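Side-chain contacts in pantothenate synthetase (Francisella tularensis subsp. tularensis, PDB 3N8H), which probably catalyses the ATP-dependent condensation of pantoate with beta-alanine to pantothenate, by way of a pantoyl-adenylate intermediate: residues E114-L119 and V157-Q162; M4-N9 and Q79-L84; N203-I208 and F245-V250. One frame throughout, in Å; residues are numbered along the deposited sequence. Where two conformers were deposited one is given.

In the fold
Along the chain the three contacts come in series: contact 2 closes first, then contact 1, then contact 3. Contacts 1 and 2 belong to the nucleotide-binding half, whose six-stranded parallel sheet is bounded by strands 5-7 and 172-176. Contact 2 uses the first of these edge strands, whereas contact 1 uses helix 154-166, which packs on strands 146-150 and 172-176. The two lie on opposite sides of the chain's centre, their centres about 30 Å apart. Contact 3 fastens helix 196-210 to the three-stranded antiparallel sheet, its centre about 25 Å from that of contact 1 and 32 Å from contact 2's. None touches another; their nearest side chains lie about 10-12 Å from bound AMP.

Contact 1 of 3, residues E114-L119 and V157-Q162; sequences EIANIL and VMLIKQ
I115 overlaps two neighbouring side chains of helix 154-166 and divides its branches between them. Its CG1 carbon lies 3.8 Å from SE of the selenomethionine M158, and the CD1 methyl of I115 meets the same SE at 3.9 Å, so one atom of M158 rests against both carbons of the longer branch. The shorter branch goes to the other neighbour: CG2 of I115 reaches CD2 of L159 at 3.7 Å. With chi1 at -165°, CG1 stands opposite the backbone N and CG2 falls between N and the carbonyl carbon, a setting that directs the two branches to different partners. M158 is extended through chi2 and then bends at chi3 (56°), which brings its terminal CE back to 4.0 Å from CG1 of I115. The side chains of I115 and M158 run at a slant to each other, as do those of I115 and L159.

The contact joins the short, weakly bonded helix 114-117 to a helix that packs on strands 146-150 and 172-176 of the parallel sheet of this HUP-clan enzyme. On the inner side of the interface A116 adds a looser touch, its CB 4.3 Å from CD2 of L159; this is also where the backbones approach most closely, the CA atoms of A116 and L159 being 7.7 Å apart. L159 is buried and continues inward onto F128, M131 and L132 of helix 127-142, while M158 is exposed. The apolar seam has a polar neighbour in Q155, one helical turn before L159, whose NE2 hydrogen-bonds the backbone O atoms of both I115 and I118. At the far end of the 157-162 segment, NE2 of Q162 hydrogen-bonds D166 and also D103 of the second subunit.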
loop_
_atom_site.group_PDB
_atom_site.type_symbol
_atom_site.label_atom_id
_atom_site.label_comp_id
_atom_site.label_asym_id
_atom_site.label_seq_id
_atom_site.Cartn_x
_atom_site.Cartn_y
_atom_site.Cartn_z
ATOM N N GLU A 114 -14.963 -1.889 8.580
ATOM C CA GLU A 114 -16.247 -2.587 8.512
ATOM C C GLU A 114 -16.709 -2.969 7.110
ATOM O O GLU A 114 -17.057 -4.128 6.841
ATOM C CB GLU A 114 -17.327 -1.774 9.220
ATOM C CG GLU A 114 -17.595 -2.271 10.621
ATOM C CD GLU A 114 -18.158 -3.685 10.629
ATOM O OE1 GLU A 114 -17.394 -4.633 10.931
ATOM O OE2 GLU A 114 -19.363 -3.847 10.328
ATOM N N ILE A 115 -16.708 -1.997 6.217
ATOM C CA ILE A 115 -17.178 -2.250 4.860
ATOM C C ILE A 115 -16.441 -3.415 4.199
ATOM O O ILE A 115 -16.959 -4.043 3.290
ATOM C CB ILE A 115 -17.074 -0.997 3.978
ATOM C CG1 ILE A 115 -17.896 -1.182 2.699
ATOM C CG2 ILE A 115 -15.612 -0.685 3.650
ATOM C CD1 ILE A 115 -19.335 -1.594 2.950
ATOM N N ALA A 116 -15.237 -3.715 4.662
ATOM C CA ALA A 116 -14.458 -4.795 4.060
ATOM C C ALA A 116 -14.778 -6.144 4.671
ATOM O O ALA A 116 -14.386 -7.175 4.129
ATOM C CB ALA A 116 -12.980 -4.517 4.189
ATOM N N ASN A 117 -15.475 -6.120 5.811
ATOM C CA ASN A 117 -15.717 -7.306 6.614
ATOM C C ASN A 117 -17.080 -7.938 6.384
ATOM O O ASN A 117 -17.382 -8.990 6.953
ATOM C CB ASN A 117 -15.612 -6.969 8.103
ATOM C CG ASN A 117 -14.197 -6.729 8.547
ATOM O OD1 ASN A 117 -13.247 -7.216 7.935
ATOM N ND2 ASN A 117 -14.042 -5.980 9.628
ATOM N N ILE A 118 -17.904 -7.288 5.576
ATOM C CA ILE A 118 -19.258 -7.772 5.310
ATOM C C ILE A 118 -19.459 -8.100 3.837
ATOM O O ILE A 118 -18.588 -7.811 3.002
ATOM C CB ILE A 118 -20.304 -6.724 5.729
ATOM C CG1 ILE A 118 -20.020 -5.384 5.031
ATOM C CG2 ILE A 118 -20.331 -6.570 7.291
ATOM C CD1 ILE A 118 -21.151 -4.355 5.116
ATOM N N LEU A 119 -20.608 -8.714 3.532
ATOM C CA LEU A 119 -21.007 -8.970 2.161
ATOM C C LEU A 119 -19.866 -9.590 1.371
ATOM O O LEU A 119 -19.362 -10.653 1.729
ATOM C CB LEU A 119 -21.482 -7.661 1.514
ATOM C CG LEU A 119 -22.672 -7.033 2.263
ATOM C CD1 LEU A 119 -22.961 -5.577 1.843
ATOM C CD2 LEU A 119 -23.915 -7.908 2.109
ATOM N N VAL A 157 -15.890 0.192 -4.965
ATOM C CA VAL A 157 -15.848 1.654 -5.124
ATOM C C VAL A 157 -15.449 2.367 -3.826
ATOM O O VAL A 157 -14.529 3.199 -3.824
ATOM C CB VAL A 157 -17.205 2.216 -5.598
ATOM C CG1 VAL A 157 -17.216 3.733 -5.470
ATOM C CG2 VAL A 157 -17.489 1.814 -7.032
HETATM N N MSE A 158 -16.143 2.041 -2.728
HETATM C CA MSE A 158 -15.898 2.664 -1.421
HETATM C C MSE A 158 -14.463 2.436 -0.976
HETATM O O MSE A 158 -13.789 3.347 -0.504
HETATM C CB MSE A 158 -16.857 2.095 -0.370
HETATM C CG MSE A 158 -18.329 2.314 -0.674
HETATM SE SE MSE A 158 -19.493 1.658 0.767
HETATM C CE MSE A 158 -18.764 2.660 2.283
ATOM N N LEU A 159 -13.996 1.210 -1.141
ATOM C CA LEU A 159 -12.639 0.859 -0.783
ATOM C C LEU A 159 -11.621 1.616 -1.646
ATOM O O LEU A 159 -10.595 2.087 -1.148
ATOM C CB LEU A 159 -12.437 -0.660 -0.919
ATOM C CG LEU A 159 -13.136 -1.520 0.113
ATOM C CD1 LEU A 159 -12.887 -2.998 -0.159
ATOM C CD2 LEU A 159 -12.639 -1.108 1.513
ATOM N N ILE A 160 -11.903 1.757 -2.939
ATOM C CA ILE A 160 -10.946 2.454 -3.779
ATOM C C ILE A 160 -10.933 3.960 -3.431
ATOM O O ILE A 160 -9.895 4.616 -3.519
ATOM C CB ILE A 160 -11.197 2.178 -5.296
ATOM C CG1 ILE A 160 -10.825 0.726 -5.643
ATOM C CG2 ILE A 160 -10.417 3.166 -6.188
ATOM C CD1 ILE A 160 -11.207 0.358 -7.092
ATOM N N LYS A 161 -12.072 4.499 -3.002
ATOM C CA LYS A 161 -12.115 5.923 -2.628
ATOM C C LYS A 161 -11.266 6.100 -1.382
ATOM O O LYS A 161 -10.560 7.101 -1.238
ATOM C CB LYS A 161 -13.553 6.425 -2.396
ATOM C CG LYS A 161 -14.431 6.509 -3.655
ATOM C CD LYS A 161 -15.872 6.936 -3.310
ATOM C CE LYS A 161 -16.657 7.417 -4.543
ATOM N NZ LYS A 161 -18.112 7.695 -4.194
ATOM N N GLN A 162 -11.299 5.104 -0.493
ATOM C CA GLN A 162 -10.512 5.195 0.743
ATOM C C GLN A 162 -9.009 5.068 0.418
ATOM O O GLN A 162 -8.190 5.814 0.947
ATOM C CB GLN A 162 -10.940 4.129 1.752
ATOM C CG GLN A 162 -10.234 4.247 3.095
ATOM C CD GLN A 162 -10.663 5.479 3.865
ATOM O OE1 GLN A 162 -11.854 5.759 3.979
ATOM N NE2 GLN A 162 -9.696 6.222 4.397
#

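Contact 2 of 3, residues M4-N9 and Q79-L84; sequences MIIADN and QDIQIL
I6 of strand 5-7, at the edge of the parallel sheet of this HUP-clan fold, and the selenomethionine M4, just before that strand, pack on I81 and L84 of helix 77-86. Strand 5-7 is the outermost strand here and pairs with strand 91-93, as backbone hydrogen bonds from I5 and A7 to L92 attest.

Contacts through selenium and its methyl come first. SE of M4 lies 3.6 Å from CB of L84, while CE of M4 is 3.9 Å from CG2 of I81. The chain is stretched as far as SE, with CG opposite the backbone N (chi1 -179°), and the turn at chi3 (74°) then carries CE over to I81. CE also comes within 3.7 Å of the backbone O of I81, a van der Waals approach to the helix backbone.

Contacts between branched aliphatic side chains form the second group. The side chains of I6 and I81 lie roughly perpendicular, and both also pack on L92. L84 continues inward to V55 and I57 of strand 52-57 and to L35, part of the predicted ATP site. The CD1 methyl of I6 meets I81 at both branches, 4.0 Å from its CD1 and 4.1 Å from its CG2.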
loop_
_atom_site.group_PDB
_atom_site.type_symbol
_atom_site.label_atom_id
_atom_site.label_comp_id
_atom_site.label_asym_id
_atom_site.label_seq_id
_atom_site.Cartn_x
_atom_site.Cartn_y
_atom_site.Cartn_z
HETATM N N MSE A 4 -4.442 2.536 -32.018
HETATM C CA MSE A 4 -4.372 2.249 -30.588
HETATM C C MSE A 4 -3.009 1.675 -30.267
HETATM O O MSE A 4 -2.516 0.798 -30.968
HETATM C CB MSE A 4 -5.460 1.269 -30.144
HETATM C CG MSE A 4 -5.441 0.960 -28.640
HETATM SE SE MSE A 4 -7.017 -0.059 -28.099
HETATM C CE MSE A 4 -6.535 -1.800 -28.857
ATOM N N ILE A 5 -2.395 2.192 -29.213
ATOM C CA ILE A 5 -1.131 1.658 -28.739
ATOM C C ILE A 5 -1.413 0.543 -27.756
ATOM O O ILE A 5 -2.173 0.724 -26.795
ATOM C CB ILE A 5 -0.305 2.732 -28.025
ATOM C CG1 ILE A 5 0.094 3.827 -29.013
ATOM C CG2 ILE A 5 0.928 2.106 -27.371
ATOM C CD1 ILE A 5 0.525 5.101 -28.350
ATOM N N ILE A 6 -0.828 -0.616 -28.009
ATOM C CA ILE A 6 -0.941 -1.734 -27.081
ATOM C C ILE A 6 0.371 -1.873 -26.326
ATOM O O ILE A 6 1.423 -2.108 -26.924
ATOM C CB ILE A 6 -1.258 -3.047 -27.818
ATOM C CG1 ILE A 6 -2.541 -2.893 -28.645
ATOM C CG2 ILE A 6 -1.375 -4.184 -26.830
ATOM C CD1 ILE A 6 -2.936 -4.136 -29.456
ATOM N N ALA A 7 0.313 -1.691 -25.013
ATOM C CA ALA A 7 1.507 -1.761 -24.177
ATOM C C ALA A 7 1.393 -2.983 -23.301
ATOM O O ALA A 7 0.610 -3.004 -22.350
ATOM C CB ALA A 7 1.669 -0.489 -23.325
ATOM N N ASP A 8 2.170 -4.008 -23.632
ATOM C CA ASP A 8 2.091 -5.286 -22.935
ATOM C C ASP A 8 3.143 -5.412 -21.840
ATOM O O ASP A 8 3.388 -6.505 -21.340
ATOM C CB ASP A 8 2.192 -6.455 -23.920
ATOM C CG ASP A 8 3.377 -6.330 -24.860
ATOM O OD1 ASP A 8 4.527 -6.263 -24.376
ATOM O OD2 ASP A 8 3.155 -6.303 -26.087
ATOM N N ASN A 9 3.757 -4.288 -21.479
ATOM C CA ASN A 9 4.703 -4.236 -20.359
ATOM C C ASN A 9 4.973 -2.818 -19.838
ATOM O O ASN A 9 4.597 -1.828 -20.473
ATOM C CB ASN A 9 6.014 -4.977 -20.679
ATOM C CG ASN A 9 6.771 -4.378 -21.869
ATOM O OD1 ASN A 9 7.261 -3.247 -21.812
ATOM N ND2 ASN A 9 6.894 -5.154 -22.938
ATOM N N GLN A 79 -10.754 -10.444 -29.150
ATOM C CA GLN A 79 -12.057 -9.799 -29.203
ATOM C C GLN A 79 -12.030 -8.474 -28.421
ATOM O O GLN A 79 -12.578 -7.455 -28.873
ATOM C CB GLN A 79 -13.130 -10.755 -28.689
ATOM C CG GLN A 79 -14.305 -10.081 -28.008
ATOM C CD GLN A 79 -15.468 -9.807 -28.948
ATOM O OE1 GLN A 79 -16.616 -10.152 -28.647
ATOM N NE2 GLN A 79 -15.179 -9.181 -30.085
ATOM N N ASP A 80 -11.373 -8.493 -27.261
ATOM C CA ASP A 80 -11.237 -7.300 -26.427
ATOM C C ASP A 80 -10.505 -6.178 -27.181
ATOM O O ASP A 80 -10.909 -4.998 -27.163
ATOM C CB ASP A 80 -10.475 -7.636 -25.138
ATOM C CG ASP A 80 -11.266 -8.545 -24.183
ATOM O OD1 ASP A 80 -12.503 -8.738 -24.369
ATOM O OD2 ASP A 80 -10.626 -9.060 -23.230
ATOM N N ILE A 81 -9.417 -6.551 -27.837
ATOM C CA ILE A 81 -8.653 -5.597 -28.633
ATOM C C ILE A 81 -9.518 -4.973 -29.726
ATOM O O ILE A 81 -9.530 -3.749 -29.883
ATOM C CB ILE A 81 -7.382 -6.232 -29.226
ATOM C CG1 ILE A 81 -6.345 -6.445 -28.123
ATOM C CG2 ILE A 81 -6.801 -5.350 -30.343
ATOM C CD1 ILE A 81 -5.165 -7.292 -28.540
ATOM N N GLN A 82 -10.262 -5.800 -30.459
ATOM C CA GLN A 82 -11.187 -5.282 -31.482
ATOM C C GLN A 82 -12.218 -4.284 -30.921
ATOM O O GLN A 82 -12.503 -3.246 -31.546
ATOM C CB GLN A 82 -11.914 -6.418 -32.206
ATOM C CG GLN A 82 -11.098 -7.120 -33.274
ATOM C CD GLN A 82 -11.929 -8.173 -33.985
ATOM O OE1 GLN A 82 -12.731 -8.862 -33.354
ATOM N NE2 GLN A 82 -11.757 -8.291 -35.310
ATOM N N ILE A 83 -12.784 -4.611 -29.759
ATOM C CA ILE A 83 -13.738 -3.721 -29.105
ATOM C C ILE A 83 -13.125 -2.353 -28.792
ATOM O O ILE A 83 -13.687 -1.306 -29.135
ATOM C CB ILE A 83 -14.265 -4.345 -27.811
ATOM C CG1 ILE A 83 -15.301 -5.419 -28.149
ATOM C CG2 ILE A 83 -14.901 -3.284 -26.934
ATOM C CD1 ILE A 83 -15.092 -6.699 -27.420
ATOM N N LEU A 84 -11.959 -2.375 -28.152
ATOM C CA LEU A 84 -11.279 -1.161 -27.737
ATOM C C LEU A 84 -10.899 -0.285 -28.921
ATOM O O LEU A 84 -11.098 0.936 -28.910
ATOM C CB LEU A 84 -10.047 -1.528 -26.922
ATOM C CG LEU A 84 -10.418 -2.180 -25.585
ATOM C CD1 LEU A 84 -9.183 -2.719 -24.890
ATOM C CD2 LEU A 84 -11.154 -1.171 -24.699
#

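Contact 3 of 3, residues N203-I208 and F245-V250; sequences NKIYEI and FYIGKV
Helix 196-210 packs on the three-stranded antiparallel sheet through this contact, at the end of strand 240-247 where a type II' beta turn from I247 to V250 leads into strand 250-257. The short helix and strand segments run roughly antiparallel, at 143°, with their axes 11.7 Å apart. All four touching residues are buried.

I205 and F245 approach from opposite directions. The CD1 methyl of I205 lies over one face of the F245 ring, 3.9 Å from the centroid and 26° off the normal, a CH-pi contact. It is displaced toward the rim, so that the nearest ring atom is CE1 of F245, 3.6 Å from CD1 of I205. With chi1 at 56°, CG of F245 sits between the backbone N and the carbonyl carbon, and the ring turns one face to CD1 of I205.

Y206 touches the same ring: CZ of F245 meets the rim of the Y206 ring, close to the ring plane, 4.2 Å from CE2 of Y206. The hydroxyl OH of Y206 is hydrogen-bonded to D254 of strand 250-257, a polar tie between helix and sheet beside the apolar packing. I247 also packs on I201 and A202 one turn earlier in the helix, and its CD1 lies 4.1 Å from CD1 of I205.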
loop_
_atom_site.group_PDB
_atom_site.type_symbol
_atom_site.label_atom_id
_atom_site.label_comp_id
_atom_site.label_asym_id
_atom_site.label_seq_id
_atom_site.Cartn_x
_atom_site.Cartn_y
_atom_site.Cartn_z
ATOM N N ASN A 203 -32.480 -15.109 -15.575
ATOM C CA ASN A 203 -33.630 -14.248 -15.903
ATOM C C ASN A 203 -34.824 -14.425 -14.949
ATOM O O ASN A 203 -35.468 -13.446 -14.566
ATOM C CB ASN A 203 -34.077 -14.435 -17.362
ATOM C CG ASN A 203 -33.052 -13.899 -18.378
ATOM O OD1 ASN A 203 -32.298 -12.950 -18.107
ATOM N ND2 ASN A 203 -33.039 -14.507 -19.562
ATOM N N LYS A 204 -35.118 -15.665 -14.568
ATOM C CA LYS A 204 -36.140 -15.935 -13.561
ATOM C C LYS A 204 -35.846 -15.259 -12.217
ATOM O O LYS A 204 -36.746 -14.739 -11.573
ATOM C CB LYS A 204 -36.340 -17.441 -13.351
ATOM C CG LYS A 204 -37.117 -18.131 -14.461
ATOM C CD LYS A 204 -37.295 -19.628 -14.194
ATOM C CE LYS A 204 -35.963 -20.369 -14.247
ATOM N NZ LYS A 204 -36.137 -21.844 -14.260
ATOM N N ILE A 205 -34.596 -15.300 -11.785
ATOM C CA ILE A 205 -34.203 -14.610 -10.567
ATOM C C ILE A 205 -34.601 -13.125 -10.651
ATOM O O ILE A 205 -35.146 -12.560 -9.695
ATOM C CB ILE A 205 -32.676 -14.719 -10.315
ATOM C CG1 ILE A 205 -32.277 -16.152 -9.943
ATOM C CG2 ILE A 205 -32.222 -13.726 -9.223
ATOM C CD1 ILE A 205 -30.766 -16.339 -9.793
ATOM N N TYR A 206 -34.320 -12.495 -11.795
ATOM C CA TYR A 206 -34.584 -11.071 -11.943
ATOM C C TYR A 206 -36.058 -10.730 -12.199
ATOM O O TYR A 206 -36.487 -9.591 -11.976
ATOM C CB TYR A 206 -33.623 -10.430 -12.942
ATOM C CG TYR A 206 -32.348 -10.109 -12.236
ATOM C CD1 TYR A 206 -32.092 -8.826 -11.760
ATOM C CD2 TYR A 206 -31.436 -11.116 -11.944
ATOM C CE1 TYR A 206 -30.926 -8.549 -11.054
ATOM C CE2 TYR A 206 -30.285 -10.852 -11.236
ATOM C CZ TYR A 206 -30.039 -9.567 -10.795
ATOM O OH TYR A 206 -28.891 -9.336 -10.094
ATOM N N GLU A 207 -36.826 -11.728 -12.622
ATOM C CA GLU A 207 -38.257 -11.566 -12.771
ATOM C C GLU A 207 -38.835 -11.525 -11.365
ATOM O O GLU A 207 -39.769 -10.789 -11.076
ATOM C CB GLU A 207 -38.823 -12.750 -13.555
ATOM C CG GLU A 207 -40.256 -12.590 -14.029
ATOM C CD GLU A 207 -40.690 -13.729 -14.952
ATOM O OE1 GLU A 207 -41.754 -14.337 -14.685
ATOM O OE2 GLU A 207 -39.966 -14.017 -15.938
ATOM N N ILE A 208 -38.233 -12.312 -10.485
ATOM C CA ILE A 208 -38.620 -12.356 -9.075
ATOM C C ILE A 208 -38.229 -11.069 -8.359
ATOM O O ILE A 208 -39.022 -10.479 -7.633
ATOM C CB ILE A 208 -37.957 -13.565 -8.385
ATOM C CG1 ILE A 208 -38.556 -14.876 -8.919
ATOM C CG2 ILE A 208 -38.074 -13.470 -6.868
ATOM C CD1 ILE A 208 -37.846 -16.111 -8.440
ATOM N N PHE A 245 -25.077 -14.706 -5.716
ATOM C CA PHE A 245 -25.611 -16.066 -5.860
ATOM C C PHE A 245 -24.785 -16.832 -6.872
ATOM O O PHE A 245 -24.077 -16.227 -7.683
ATOM C CB PHE A 245 -27.066 -16.024 -6.324
ATOM C CG PHE A 245 -27.265 -15.268 -7.604
ATOM C CD1 PHE A 245 -27.216 -15.925 -8.827
ATOM C CD2 PHE A 245 -27.487 -13.891 -7.589
ATOM C CE1 PHE A 245 -27.391 -15.235 -10.018
ATOM C CE2 PHE A 245 -27.662 -13.183 -8.781
ATOM C CZ PHE A 245 -27.613 -13.857 -9.998
ATOM N N TYR A 246 -24.875 -18.161 -6.818
ATOM C CA TYR A 246 -24.243 -19.019 -7.798
ATOM C C TYR A 246 -25.327 -19.568 -8.720
ATOM O O TYR A 246 -26.429 -19.867 -8.272
ATOM C CB TYR A 246 -23.544 -20.212 -7.126
ATOM C CG TYR A 246 -22.119 -19.973 -6.675
ATOM C CD1 TYR A 246 -21.056 -20.130 -7.556
ATOM C CD2 TYR A 246 -21.835 -19.598 -5.362
ATOM C CE1 TYR A 246 -19.750 -19.921 -7.140
ATOM C CE2 TYR A 246 -20.533 -19.372 -4.939
ATOM C CZ TYR A 246 -19.498 -19.537 -5.829
ATOM O OH TYR A 246 -18.202 -19.317 -5.414
ATOM N N ILE A 247 -25.018 -19.683 -10.014
ATOM C CA ILE A 247 -25.781 -20.575 -10.883
ATOM C C ILE A 247 -24.748 -21.551 -11.427
ATOM O O ILE A 247 -23.782 -21.140 -12.101
ATOM C CB ILE A 247 -26.545 -19.852 -12.032
ATOM C CG1 ILE A 247 -27.422 -18.733 -11.473
ATOM C CG2 ILE A 247 -27.414 -20.853 -12.819
ATOM C CD1 ILE A 247 -28.092 -17.903 -12.538
ATOM N N GLY A 248 -24.910 -22.829 -11.101
ATOM C CA GLY A 248 -23.830 -23.779 -11.317
ATOM C C GLY A 248 -22.576 -23.291 -10.600
ATOM O O GLY A 248 -22.598 -23.042 -9.386
ATOM N N LYS A 249 -21.481 -23.146 -11.348
ATOM C CA LYS A 249 -20.203 -22.708 -10.772
ATOM C C LYS A 249 -19.947 -21.225 -10.976
ATOM O O LYS A 249 -18.850 -20.725 -10.682
ATOM C CB LYS A 249 -19.029 -23.486 -11.373
ATOM C CG LYS A 249 -18.772 -24.844 -10.742
ATOM C CD LYS A 249 -19.477 -25.958 -11.485
ATOM C CE LYS A 249 -19.136 -27.314 -10.868
ATOM N NZ LYS A 249 -19.673 -28.469 -11.653
ATOM N N VAL A 250 -20.958 -20.517 -11.473
ATOM C CA VAL A 250 -20.790 -19.113 -11.834
ATOM C C VAL A 250 -21.313 -18.237 -10.717
ATOM O O VAL A 250 -22.488 -18.312 -10.369
ATOM C CB VAL A 250 -21.512 -18.762 -13.186
ATOM C CG1 VAL A 250 -21.340 -17.263 -13.534
ATOM C CG2 VAL A 250 -20.988 -19.631 -14.298
#